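Local coordinates for tailspike protein (Siphovirus 9NA, PDB 3RIQ), which probably binds Salmonella lipopolysaccharide, the receptor of the phage, and cleaves its polysaccharide as an endorhamnosidase, at residues A[92-97]-A[112-117]; A[108-113]-A[129-134]; A[513-518]-A[532-537]; A[526-531]-A[538-543]. All blocks are in the same frame, centred on the assembly; numbering follows the deposited sequence.

Contact 1: residues A[92-97]-A[112-117]; sequences YTVYRF and ASVAQR
Thr93 and Arg117 meet in the tight half of this contact. The guanidinium of Arg117 lies between a methylene and a methyl: Tyr95 CB stands 3.6 Å above one face and Ala115 CB is over the opposite face, both offset toward the rim. Its edge does the polar work. NH1 and NH2 both reach Ser113 O within the guanidinium plane, NH1 at 2.8 Å and on a carbonyl lone pair, so one oxygen takes two N-H groups and fixes the rotation of the group. NH2 also donates to Thr93 OG1 at 3.1 Å; that hydroxyl has a second partner in Lys120 O. Ser113 OG, placed between backbone N and carbonyl carbon (chi1 83°), accepts from Tyr95 N at 3.0 Å and is tied to Val110 O as well. The backbones form a minimal two-stranded antiparallel ribbon, strands 92-93 and 115-116, in an excursion from the right-handed beta-helix. Thr93 and Ala115 are its hydrogen-bonded pair, the nearly straight Thr93 N to Ala115 O bond (172°) measuring 2.8 Å. The Tyr92-Gln116 end is more solvent-exposed, held mainly by van der Waals contact. The exposed Gln116 extends across the Tyr92 ring, CG 3.6 Å above its centre in a CH-pi contact, with the amide stacked 18° from the ring plane and NE2 held by Thr90 O. Val114 CG1 adds a contact 3.9 Å from Tyr92 CB.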
loop_
_atom_site.group_PDB
_atom_site.type_symbol
_atom_site.label_atom_id
_atom_site.label_comp_id
_atom_site.label_asym_id
_atom_site.label_seq_id
_atom_site.Cartn_x
_atom_site.Cartn_y
_atom_site.Cartn_z
ATOM N N TYR A 92 8.052 4.580 -39.365
ATOM C CA TYR A 92 8.527 5.847 -38.817
ATOM C C TYR A 92 7.877 6.036 -37.455
ATOM O O TYR A 92 6.657 5.864 -37.317
ATOM C CB TYR A 92 8.125 7.014 -39.745
ATOM C CG TYR A 92 8.920 7.030 -41.028
ATOM C CD1 TYR A 92 10.160 7.700 -41.098
ATOM C CD2 TYR A 92 8.468 6.368 -42.167
ATOM C CE1 TYR A 92 10.906 7.727 -42.288
ATOM C CE2 TYR A 92 9.206 6.375 -43.328
ATOM C CZ TYR A 92 10.426 7.048 -43.387
ATOM O OH TYR A 92 11.136 7.050 -44.575
ATOM N N THR A 93 8.692 6.360 -36.444
ATOM C CA THR A 93 8.155 6.662 -35.122
ATOM C C THR A 93 8.608 8.016 -34.647
ATOM O O THR A 93 9.689 8.492 -35.029
ATOM C CB THR A 93 8.526 5.615 -34.042
ATOM O OG1 THR A 93 9.954 5.622 -33.799
ATOM C CG2 THR A 93 8.045 4.213 -34.472
ATOM N N VAL A 94 7.771 8.651 -33.827
ATOM C CA VAL A 94 8.169 9.876 -33.082
ATOM C C VAL A 94 8.771 9.490 -31.722
ATOM O O VAL A 94 8.239 8.592 -31.056
ATOM C CB VAL A 94 6.970 10.883 -32.950
ATOM C CG1 VAL A 94 5.775 10.301 -32.141
ATOM C CG2 VAL A 94 7.437 12.192 -32.299
ATOM N N TYR A 95 9.910 10.092 -31.360
ATOM C CA TYR A 95 10.602 9.778 -30.119
ATOM C C TYR A 95 10.736 11.042 -29.299
ATOM O O TYR A 95 11.511 11.944 -29.646
ATOM C CB TYR A 95 11.969 9.161 -30.415
ATOM C CG TYR A 95 12.668 8.673 -29.153
ATOM C CD1 TYR A 95 12.100 7.666 -28.376
ATOM C CD2 TYR A 95 13.888 9.198 -28.755
ATOM C CE1 TYR A 95 12.717 7.229 -27.216
ATOM C CE2 TYR A 95 14.548 8.741 -27.584
ATOM C CZ TYR A 95 13.931 7.754 -26.818
ATOM O OH TYR A 95 14.527 7.279 -25.682
ATOM N N ARG A 96 9.959 11.132 -28.225
ATOM C CA ARG A 96 9.788 12.437 -27.532
ATOM C C ARG A 96 10.762 12.671 -26.365
ATOM O O ARG A 96 10.443 13.433 -25.452
ATOM C CB ARG A 96 8.339 12.550 -27.006
ATOM C CG ARG A 96 7.273 12.663 -28.114
ATOM C CD ARG A 96 5.876 12.804 -27.549
ATOM N NE ARG A 96 4.875 13.081 -28.587
ATOM C CZ ARG A 96 4.690 14.270 -29.174
ATOM N NH1 ARG A 96 5.428 15.328 -28.821
ATOM N NH2 ARG A 96 3.761 14.416 -30.113
ATOM N N PHE A 97 11.924 12.013 -26.389
ATOM C CA PHE A 97 12.861 12.038 -25.253
ATOM C C PHE A 97 14.285 12.343 -25.682
ATOM O O PHE A 97 14.706 12.018 -26.786
ATOM C CB PHE A 97 12.771 10.723 -24.440
ATOM C CG PHE A 97 11.360 10.426 -24.014
ATOM C CD1 PHE A 97 10.832 10.992 -22.840
ATOM C CD2 PHE A 97 10.510 9.678 -24.853
ATOM C CE1 PHE A 97 9.499 10.793 -22.482
ATOM C CE2 PHE A 97 9.184 9.472 -24.519
ATOM C CZ PHE A 97 8.668 10.045 -23.318
ATOM N N ALA A 112 11.939 16.480 -35.954
ATOM C CA ALA A 112 13.237 15.892 -36.366
ATOM C C ALA A 112 13.539 14.502 -35.759
ATOM O O ALA A 112 14.440 13.767 -36.245
ATOM C CB ALA A 112 14.370 16.859 -36.108
ATOM N N SER A 113 12.785 14.110 -34.723
ATOM C CA SER A 113 12.960 12.785 -34.123
ATOM C C SER A 113 12.268 11.698 -34.939
ATOM O O SER A 113 12.469 10.523 -34.673
ATOM C CB SER A 113 12.395 12.754 -32.694
ATOM O OG SER A 113 10.986 12.533 -32.693
ATOM N N VAL A 114 11.448 12.085 -35.916
ATOM C CA VAL A 114 10.699 11.081 -36.689
ATOM C C VAL A 114 11.627 10.304 -37.640
ATOM O O VAL A 114 12.241 10.882 -38.552
ATOM C CB VAL A 114 9.504 11.707 -37.455
ATOM C CG1 VAL A 114 8.858 10.653 -38.415
ATOM C CG2 VAL A 114 8.523 12.340 -36.477
ATOM N N ALA A 115 11.714 8.995 -37.421
ATOM C CA ALA A 115 12.691 8.123 -38.075
ATOM C C ALA A 115 12.203 6.689 -38.008
ATOM O O ALA A 115 11.449 6.322 -37.090
ATOM C CB ALA A 115 14.058 8.237 -37.399
ATOM N N GLN A 116 12.621 5.875 -38.969
ATOM C CA GLN A 116 12.295 4.439 -38.931
ATOM C C GLN A 116 12.972 3.708 -37.775
ATOM O O GLN A 116 14.202 3.732 -37.639
ATOM C CB GLN A 116 12.653 3.776 -40.267
ATOM C CG GLN A 116 11.654 4.120 -41.331
ATOM C CD GLN A 116 11.963 3.448 -42.651
ATOM O OE1 GLN A 116 12.879 3.864 -43.364
ATOM N NE2 GLN A 116 11.185 2.414 -42.992
ATOM N N ARG A 117 12.162 3.078 -36.930
ATOM C CA ARG A 117 12.678 2.352 -35.775
ATOM C C ARG A 117 11.820 1.136 -35.526
ATOM O O ARG A 117 10.600 1.157 -35.746
ATOM C CB ARG A 117 12.656 3.208 -34.475
ATOM C CG ARG A 117 13.365 4.545 -34.521
ATOM C CD ARG A 117 13.329 5.161 -33.116
ATOM N NE ARG A 117 14.034 6.438 -33.106
ATOM C CZ ARG A 117 13.512 7.596 -33.495
ATOM N NH1 ARG A 117 14.261 8.712 -33.446
ATOM N NH2 ARG A 117 12.256 7.661 -33.900
#

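Contact 2: residues A[108-113]-A[129-134]; sequences TTVLAS and HDIWAS
The carboxylate of Asp130 is the flat side-chain group that meets Val110, through its OD2 oxygen. Both valine methyls approach OD2 obliquely from the same side of the carboxylate plane, CG1 at 3.8 Å and CG2 at 3.9 Å, while the two side chains cross at about a right angle. The oxygen is not left to these methyls, since Arg96 NH1 makes a salt bridge to it; that charge would be expected to keep Asp130 ionised. A second flat group is the peptide joining Val110 to Leu111. Ile131 CG2 lies over one of its faces, above Leu111 N at 3.7 Å, and contacts Val110 CG1 at 3.8 Å. Ile131 thus sets one methyl against the backbone of helix 107-112, with CG2 anti to its own carbonyl carbon while CG1 (chi1 66°) occupies the crowded position between backbone N and carbonyl carbon. The contact packs Val110 and Leu111 of this short helix, within an excursion from the right-handed beta-helix, against an irregular loop that precedes helix 137-140. No hydrogen bond joins the two segments; each is braced internally instead. On the helix side Val110 O accepts from Ser113 N at 3.0 Å, besides the hydroxyl of the same serine. In the loop Ser134 N bonds back to Ile131 O at 2.9 Å. At the more exposed margin Leu111 reaches Ser134, its CD1 standing 4.1 Å from the backbone O, and Leu111 CB adds a 4.2 Å contact to Ile131 CG2.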
loop_
_atom_site.group_PDB
_atom_site.type_symbol
_atom_site.label_atom_id
_atom_site.label_comp_id
_atom_site.label_asym_id
_atom_site.label_seq_id
_atom_site.Cartn_x
_atom_site.Cartn_y
_atom_site.Cartn_z
ATOM N N THR A 108 9.911 21.627 -33.356
ATOM C CA THR A 108 10.923 21.424 -34.399
ATOM C C THR A 108 11.793 20.204 -34.094
ATOM O O THR A 108 12.048 19.374 -34.973
ATOM C CB THR A 108 11.839 22.648 -34.570
ATOM O OG1 THR A 108 11.050 23.811 -34.865
ATOM C CG2 THR A 108 12.803 22.393 -35.721
ATOM N N THR A 109 12.232 20.094 -32.837
ATOM C CA THR A 109 13.034 18.958 -32.381
ATOM C C THR A 109 12.233 17.648 -32.399
ATOM O O THR A 109 12.775 16.584 -32.781
ATOM C CB THR A 109 13.617 19.251 -30.983
ATOM O OG1 THR A 109 14.018 20.630 -30.953
ATOM C CG2 THR A 109 14.812 18.334 -30.686
ATOM N N VAL A 110 10.956 17.727 -32.003
ATOM C CA VAL A 110 10.060 16.554 -32.048
ATOM C C VAL A 110 9.898 16.071 -33.502
ATOM O O VAL A 110 10.068 14.885 -33.812
ATOM C CB VAL A 110 8.693 16.824 -31.411
ATOM C CG1 VAL A 110 7.825 15.586 -31.517
ATOM C CG2 VAL A 110 8.847 17.198 -29.932
ATOM N N LEU A 111 9.585 16.997 -34.402
ATOM C CA LEU A 111 9.506 16.647 -35.832
ATOM C C LEU A 111 10.776 15.953 -36.345
ATOM O O LEU A 111 10.700 14.929 -37.065
ATOM C CB LEU A 111 9.206 17.890 -36.676
ATOM C CG LEU A 111 9.110 17.647 -38.182
ATOM C CD1 LEU A 111 7.936 16.741 -38.527
ATOM C CD2 LEU A 111 8.952 18.993 -38.858
ATOM N N ALA A 112 11.939 16.480 -35.954
ATOM C CA ALA A 112 13.237 15.892 -36.366
ATOM C C ALA A 112 13.539 14.502 -35.759
ATOM O O ALA A 112 14.440 13.767 -36.245
ATOM C CB ALA A 112 14.370 16.859 -36.108
ATOM N N SER A 113 12.785 14.110 -34.723
ATOM C CA SER A 113 12.960 12.785 -34.123
ATOM C C SER A 113 12.268 11.698 -34.939
ATOM O O SER A 113 12.469 10.523 -34.673
ATOM C CB SER A 113 12.395 12.754 -32.694
ATOM O OG SER A 113 10.986 12.533 -32.693
ATOM N N HIS A 129 -0.699 16.722 -31.599
ATOM C CA HIS A 129 -1.134 18.042 -32.060
ATOM C C HIS A 129 0.032 18.935 -32.469
ATOM O O HIS A 129 -0.125 19.770 -33.352
ATOM C CB HIS A 129 -2.012 18.713 -30.997
ATOM C CG HIS A 129 -3.210 17.902 -30.599
ATOM N ND1 HIS A 129 -4.125 17.419 -31.514
ATOM C CD2 HIS A 129 -3.653 17.504 -29.380
ATOM C CE1 HIS A 129 -5.068 16.746 -30.878
ATOM N NE2 HIS A 129 -4.806 16.782 -29.581
ATOM N N ASP A 130 1.193 18.739 -31.841
ATOM C CA ASP A 130 2.383 19.551 -32.119
ATOM C C ASP A 130 3.037 19.325 -33.503
ATOM O O ASP A 130 3.648 20.247 -34.056
ATOM C CB ASP A 130 3.432 19.415 -30.991
ATOM C CG ASP A 130 3.958 17.981 -30.815
ATOM O OD1 ASP A 130 3.325 17.038 -31.316
ATOM O OD2 ASP A 130 5.007 17.796 -30.149
ATOM N N ILE A 131 2.906 18.119 -34.064
ATOM C CA ILE A 131 3.586 17.795 -35.332
ATOM C C ILE A 131 2.684 17.275 -36.473
ATOM O O ILE A 131 3.139 17.191 -37.606
ATOM C CB ILE A 131 4.783 16.802 -35.155
ATOM C CG1 ILE A 131 4.306 15.415 -34.690
ATOM C CG2 ILE A 131 5.874 17.405 -34.231
ATOM C CD1 ILE A 131 5.420 14.339 -34.692
ATOM N N TRP A 132 1.442 16.901 -36.149
ATOM C CA TRP A 132 0.531 16.191 -37.091
ATOM C C TRP A 132 0.423 16.935 -38.426
ATOM O O TRP A 132 0.677 16.366 -39.498
ATOM C CB TRP A 132 -0.855 15.973 -36.440
ATOM C CG TRP A 132 -1.849 15.149 -37.249
ATOM C CD1 TRP A 132 -3.117 15.527 -37.627
ATOM C CD2 TRP A 132 -1.657 13.816 -37.769
ATOM N NE1 TRP A 132 -3.719 14.515 -38.343
ATOM C CE2 TRP A 132 -2.845 13.461 -38.453
ATOM C CE3 TRP A 132 -0.586 12.899 -37.745
ATOM C CZ2 TRP A 132 -3.005 12.217 -39.090
ATOM C CZ3 TRP A 132 -0.746 11.657 -38.378
ATOM C CH2 TRP A 132 -1.951 11.333 -39.043
ATOM N N ALA A 133 0.124 18.230 -38.352
ATOM C CA ALA A 133 0.017 19.062 -39.558
ATOM C C ALA A 133 1.320 19.228 -40.361
ATOM O O ALA A 133 1.265 19.601 -41.532
ATOM C CB ALA A 133 -0.587 20.433 -39.215
ATOM N N SER A 134 2.473 18.948 -39.758
ATOM C CA SER A 134 3.778 19.137 -40.432
ATOM C C SER A 134 4.376 17.894 -41.080
ATOM O O SER A 134 5.505 17.936 -41.600
ATOM C CB SER A 134 4.812 19.703 -39.450
ATOM O OG SER A 134 4.549 21.064 -39.172
#

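Contact 3: residues A[513-518]-A[532-537]; sequences FNSSIG and KKPDGT
Backbone hydrogen bonds tie Ser516 to Lys532 in both directions: Lys532 N to Ser516 O at 2.8 Å, nearly along the C=O axis, and Ser516 N to Lys532 O at 3.1 Å. Ser515 N adds two weak bonds, to Lys532 O and to Lys533 O, the first bent to 120° at its hydrogen. Ser515 and Ser516 therefore both face Lys532, a G1 beta bulge, and Ser515 has a positive phi of 64°. The bulge ends the pairing of strand 516-521 with strand 527-532, next to the type I turn Lys533 to Gly536, which connects strand 527-532 to strand 538-542 in the hairpin. Polar side chains brace both segments: Ser516 OG donates to Phe513 O at 2.6 Å, and Asp535 OD1 accepts from Thr537 N in an Asx turn and from Thr537 OG1. Van der Waals contacts follow the extended Lys532 chain, whose CD passes Phe513 O at 3.5 Å and whose CE lies 3.4 Å from Asn514 OD1. The same OD1 comes 3.2 Å from Gly536 CA. Beyond CE, Lys532 NZ bonds to Glu512 O and Leu511 O. Across the subunit interface, Ser515 OG bonds to Val501 O of the second subunit, and Ser516 and Ile517 continue the sheet into that chain.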
loop_
_atom_site.group_PDB
_atom_site.type_symbol
_atom_site.label_atom_id
_atom_site.label_comp_id
_atom_site.label_asym_id
_atom_site.label_seq_id
_atom_site.Cartn_x
_atom_site.Cartn_y
_atom_site.Cartn_z
ATOM N N PHE A 513 -18.708 38.645 30.433
ATOM C CA PHE A 513 -19.003 37.855 31.614
ATOM C C PHE A 513 -18.952 38.653 32.898
ATOM O O PHE A 513 -18.069 39.534 33.083
ATOM C CB PHE A 513 -18.069 36.632 31.718
ATOM C CG PHE A 513 -18.247 35.642 30.583
ATOM C CD1 PHE A 513 -17.255 35.465 29.612
ATOM C CD2 PHE A 513 -19.440 34.937 30.459
ATOM C CE1 PHE A 513 -17.439 34.583 28.537
ATOM C CE2 PHE A 513 -19.632 34.034 29.395
ATOM C CZ PHE A 513 -18.629 33.871 28.432
ATOM N N ASN A 514 -19.862 38.301 33.812
ATOM C CA ASN A 514 -19.799 38.834 35.188
ATOM C C ASN A 514 -18.403 38.620 35.791
ATOM O O ASN A 514 -17.726 37.614 35.479
ATOM C CB ASN A 514 -20.846 38.153 36.075
ATOM C CG ASN A 514 -22.261 38.468 35.649
ATOM O OD1 ASN A 514 -22.478 39.342 34.819
ATOM N ND2 ASN A 514 -23.228 37.742 36.207
ATOM N N SER A 515 -17.969 39.549 36.652
ATOM C CA SER A 515 -16.685 39.471 37.342
ATOM C C SER A 515 -15.516 39.529 36.365
ATOM O O SER A 515 -14.633 38.645 36.329
ATOM C CB SER A 515 -16.630 38.257 38.269
ATOM O OG SER A 515 -15.676 38.457 39.300
ATOM N N SER A 516 -15.516 40.585 35.567
ATOM C CA SER A 516 -14.427 40.824 34.604
ATOM C C SER A 516 -14.189 42.326 34.427
ATOM O O SER A 516 -15.048 43.123 34.756
ATOM C CB SER A 516 -14.660 40.118 33.260
ATOM O OG SER A 516 -15.739 40.663 32.524
ATOM N N ILE A 517 -12.999 42.699 33.953
ATOM C CA ILE A 517 -12.621 44.115 33.738
ATOM C C ILE A 517 -11.987 44.331 32.375
ATOM O O ILE A 517 -11.483 43.387 31.744
ATOM C CB ILE A 517 -11.659 44.636 34.864
ATOM C CG1 ILE A 517 -10.307 43.881 34.823
ATOM C CG2 ILE A 517 -12.349 44.487 36.254
ATOM C CD1 ILE A 517 -9.240 44.491 35.732
ATOM N N GLY A 518 -12.002 45.582 31.916
ATOM C CA GLY A 518 -11.266 45.964 30.704
ATOM C C GLY A 518 -10.730 47.359 30.915
ATOM O O GLY A 518 -11.418 48.206 31.496
ATOM N N LYS A 532 -17.135 44.913 35.385
ATOM C CA LYS A 532 -18.420 44.231 35.431
ATOM C C LYS A 532 -18.425 43.355 36.686
ATOM O O LYS A 532 -17.723 42.358 36.760
ATOM C CB LYS A 532 -18.618 43.401 34.155
ATOM C CG LYS A 532 -20.062 42.841 34.018
ATOM C CD LYS A 532 -20.301 42.169 32.670
ATOM C CE LYS A 532 -21.784 41.766 32.507
ATOM N NZ LYS A 532 -22.132 41.312 31.116
ATOM N N LYS A 533 -19.187 43.773 37.694
ATOM C CA LYS A 533 -19.196 43.117 38.999
ATOM C C LYS A 533 -19.789 41.698 38.950
ATOM O O LYS A 533 -20.359 41.299 37.943
ATOM C CB LYS A 533 -19.966 43.998 39.999
ATOM C CG LYS A 533 -19.223 45.293 40.367
ATOM C CD LYS A 533 -20.069 46.156 41.340
ATOM C CE LYS A 533 -20.955 47.150 40.592
ATOM N NZ LYS A 533 -22.053 47.829 41.434
ATOM N N PRO A 534 -19.658 40.931 40.049
ATOM C CA PRO A 534 -20.229 39.584 40.078
ATOM C C PRO A 534 -21.751 39.531 39.842
ATOM O O PRO A 534 -22.259 38.505 39.348
ATOM C CB PRO A 534 -19.849 39.080 41.470
ATOM C CG PRO A 534 -18.524 39.775 41.746
ATOM C CD PRO A 534 -18.760 41.174 41.195
ATOM N N ASP A 535 -22.452 40.625 40.157
ATOM C CA ASP A 535 -23.902 40.671 39.951
ATOM C C ASP A 535 -24.291 41.213 38.569
ATOM O O ASP A 535 -25.485 41.327 38.273
ATOM C CB ASP A 535 -24.610 41.433 41.091
ATOM C CG ASP A 535 -24.305 42.922 41.096
ATOM O OD1 ASP A 535 -23.552 43.388 40.222
ATOM O OD2 ASP A 535 -24.803 43.640 41.999
ATOM N N GLY A 536 -23.305 41.513 37.715
ATOM C CA GLY A 536 -23.588 41.986 36.345
ATOM C C GLY A 536 -23.707 43.499 36.186
ATOM O O GLY A 536 -23.760 44.002 35.056
ATOM N N THR A 537 -23.732 44.233 37.298
ATOM C CA THR A 537 -23.732 45.701 37.235
ATOM C C THR A 537 -22.306 46.232 37.035
ATOM O O THR A 537 -21.332 45.492 37.192
ATOM C CB THR A 537 -24.351 46.343 38.486
ATOM O OG1 THR A 537 -23.581 46.000 39.646
ATOM C CG2 THR A 537 -25.789 45.849 38.663
#

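Contact 4: residues A[526-531]-A[538-543]; sequences ELRILA and FVTYSL
Leu527 and Leu543 come together by different first torsions: Leu527 CG is anti to the backbone N (chi1 -175°), Leu543 CG anti to the carbonyl carbon (chi1 -63°). The side chains then lie side by side, pointing the same way, with Leu527 CD2 3.7 Å from Leu543 CD1. Leu530 also has CG anti to N, and chi2 of 66° then places CD1 4.0 Å from Phe538 CD2 and 3.6 Å from Thr540 OG1. On the face bearing Ile529, Ala531, Val539 and Tyr541, the Tyr541 ring has Ala531 CB at its edge, 4.3 Å from CE1. The antiparallel register rests on paired bonds: Ile529 N to Tyr541 O and Tyr541 N to Ile529 O are both 2.9 Å, and Ala531 N donates to Val539 O at 2.8 Å, with a return bond from Val539 N. Leu543 N closes the ladder on Leu527 O at 3.3 Å. Arg528 NH2 makes a salt bridge to Glu526 OE2. This beta hairpin forms two of the three strands of the C-terminal sheet, with Ile529 and Ala531 packed on Ile517 of strand 516-521; Tyr541 OH bonds to Leu527 N of the second subunit, and Leu543 packs against Leu543 there.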
loop_
_atom_site.group_PDB
_atom_site.type_symbol
_atom_site.label_atom_id
_atom_site.label_comp_id
_atom_site.label_asym_id
_atom_site.label_seq_id
_atom_site.Cartn_x
_atom_site.Cartn_y
_atom_site.Cartn_z
ATOM N N GLU A 526 -7.037 59.648 29.921
ATOM C CA GLU A 526 -7.058 59.130 31.299
ATOM C C GLU A 526 -7.218 57.602 31.240
ATOM O O GLU A 526 -8.135 57.115 30.570
ATOM C CB GLU A 526 -8.235 59.731 32.095
ATOM C CG GLU A 526 -8.368 61.258 32.067
ATOM C CD GLU A 526 -9.332 61.765 30.994
ATOM O OE1 GLU A 526 -9.513 61.100 29.924
ATOM O OE2 GLU A 526 -9.910 62.849 31.233
ATOM N N LEU A 527 -6.321 56.853 31.893
ATOM C CA LEU A 527 -6.481 55.400 31.975
ATOM C C LEU A 527 -7.550 55.042 33.014
ATOM O O LEU A 527 -7.518 55.550 34.142
ATOM C CB LEU A 527 -5.153 54.703 32.307
ATOM C CG LEU A 527 -5.198 53.156 32.294
ATOM C CD1 LEU A 527 -5.404 52.588 30.883
ATOM C CD2 LEU A 527 -3.923 52.572 32.882
ATOM N N ARG A 528 -8.483 54.175 32.607
ATOM C CA ARG A 528 -9.616 53.793 33.423
ATOM C C ARG A 528 -9.878 52.311 33.292
ATOM O O ARG A 528 -9.429 51.659 32.321
ATOM C CB ARG A 528 -10.861 54.561 32.964
ATOM C CG ARG A 528 -10.796 56.048 33.282
ATOM C CD ARG A 528 -12.039 56.775 32.836
ATOM N NE ARG A 528 -11.815 58.204 33.032
ATOM C CZ ARG A 528 -12.386 59.167 32.315
ATOM N NH1 ARG A 528 -13.235 58.869 31.333
ATOM N NH2 ARG A 528 -12.089 60.438 32.576
ATOM N N ILE A 529 -10.636 51.794 34.262
ATOM C CA ILE A 529 -11.036 50.393 34.265
ATOM C C ILE A 529 -12.545 50.353 34.255
ATOM O O ILE A 529 -13.161 50.923 35.151
ATOM C CB ILE A 529 -10.533 49.664 35.540
ATOM C CG1 ILE A 529 -8.994 49.725 35.630
ATOM C CG2 ILE A 529 -11.088 48.211 35.602
ATOM C CD1 ILE A 529 -8.442 49.247 36.985
ATOM N N LEU A 530 -13.139 49.692 33.258
ATOM C CA LEU A 530 -14.559 49.334 33.344
ATOM C C LEU A 530 -14.646 47.989 34.061
ATOM O O LEU A 530 -13.992 47.015 33.651
ATOM C CB LEU A 530 -15.168 49.233 31.946
ATOM C CG LEU A 530 -16.649 48.865 31.912
ATOM C CD1 LEU A 530 -17.550 49.966 32.534
ATOM C CD2 LEU A 530 -17.074 48.597 30.483
ATOM N N ALA A 531 -15.440 47.915 35.129
ATOM C CA ALA A 531 -15.563 46.665 35.900
ATOM C C ALA A 531 -16.977 46.161 35.837
ATOM O O ALA A 531 -17.900 46.886 36.232
ATOM C CB ALA A 531 -15.197 46.906 37.328
ATOM N N PHE A 538 -22.201 47.518 36.725
ATOM C CA PHE A 538 -20.940 48.116 36.309
ATOM C C PHE A 538 -20.513 49.308 37.161
ATOM O O PHE A 538 -21.364 50.100 37.627
ATOM C CB PHE A 538 -21.070 48.608 34.865
ATOM C CG PHE A 538 -21.226 47.507 33.842
ATOM C CD1 PHE A 538 -22.488 47.015 33.521
ATOM C CD2 PHE A 538 -20.107 47.001 33.154
ATOM C CE1 PHE A 538 -22.651 45.999 32.575
ATOM C CE2 PHE A 538 -20.259 45.990 32.175
ATOM C CZ PHE A 538 -21.541 45.481 31.901
ATOM N N VAL A 539 -19.190 49.448 37.317
ATOM C CA VAL A 539 -18.575 50.655 37.877
ATOM C C VAL A 539 -17.300 50.947 37.090
ATOM O O VAL A 539 -16.697 50.049 36.471
ATOM C CB VAL A 539 -18.240 50.532 39.402
ATOM C CG1 VAL A 539 -19.535 50.657 40.263
ATOM C CG2 VAL A 539 -17.471 49.234 39.724
ATOM N N THR A 540 -16.914 52.215 37.087
ATOM C CA THR A 540 -15.697 52.615 36.407
ATOM C C THR A 540 -14.728 53.205 37.421
ATOM O O THR A 540 -15.097 54.115 38.197
ATOM C CB THR A 540 -16.017 53.641 35.307
ATOM O OG1 THR A 540 -16.857 53.022 34.320
ATOM C CG2 THR A 540 -14.719 54.155 34.639
ATOM N N TYR A 541 -13.495 52.716 37.406
ATOM C CA TYR A 541 -12.413 53.269 38.225
ATOM C C TYR A 541 -11.521 54.156 37.389
ATOM O O TYR A 541 -11.187 53.808 36.267
ATOM C CB TYR A 541 -11.589 52.123 38.808
ATOM C CG TYR A 541 -12.326 51.350 39.863
ATOM C CD1 TYR A 541 -13.092 50.228 39.524
ATOM C CD2 TYR A 541 -12.235 51.717 41.220
ATOM C CE1 TYR A 541 -13.803 49.531 40.488
ATOM C CE2 TYR A 541 -12.920 51.007 42.197
ATOM C CZ TYR A 541 -13.701 49.914 41.821
ATOM O OH TYR A 541 -14.376 49.188 42.770
ATOM N N SER A 542 -11.172 55.322 37.928
ATOM C CA SER A 542 -10.179 56.175 37.296
ATOM C C SER A 542 -8.879 56.000 38.069
ATOM O O SER A 542 -8.888 55.859 39.294
ATOM C CB SER A 542 -10.650 57.640 37.306
ATOM O OG SER A 542 -11.740 57.826 36.377
ATOM N N LEU A 543 -7.758 55.929 37.368
ATOM C CA LEU A 543 -6.497 55.727 38.075
ATOM C C LEU A 543 -5.842 57.060 38.346
ATOM O O LEU A 543 -6.180 58.062 37.689
ATOM C CB LEU A 543 -5.573 54.794 37.304
ATOM C CG LEU A 543 -6.214 53.405 37.196
ATOM C CD1 LEU A 543 -5.432 52.477 36.300
ATOM C CD2 LEU A 543 -6.410 52.792 38.589
ATOM O OXT LEU A 543 -4.986 57.126 39.239
#

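The four contacts fall into two pairs far apart along the elongated chain, about 27 Å and 60 to 65 Å from its centre. Contacts 1 and 2 come first in sequence, with centres 10 Å apart; they share Ala112 and Ser113, and the Arg96–Asp130 salt bridge joins them within one excursion from the beta-helix. Contacts 3 and 4 follow, 12 Å apart between centres, with alternating segments that build the three-stranded antiparallel sheet 516-521, 527-532, 538-542. About 83 Å separates the centres of contacts 1 and 3. Both members of the second pair touch the second subunit, so the C-terminal sheet takes part in trimer assembly, whereas the segments of contacts 1 and 2 touch no other subunit.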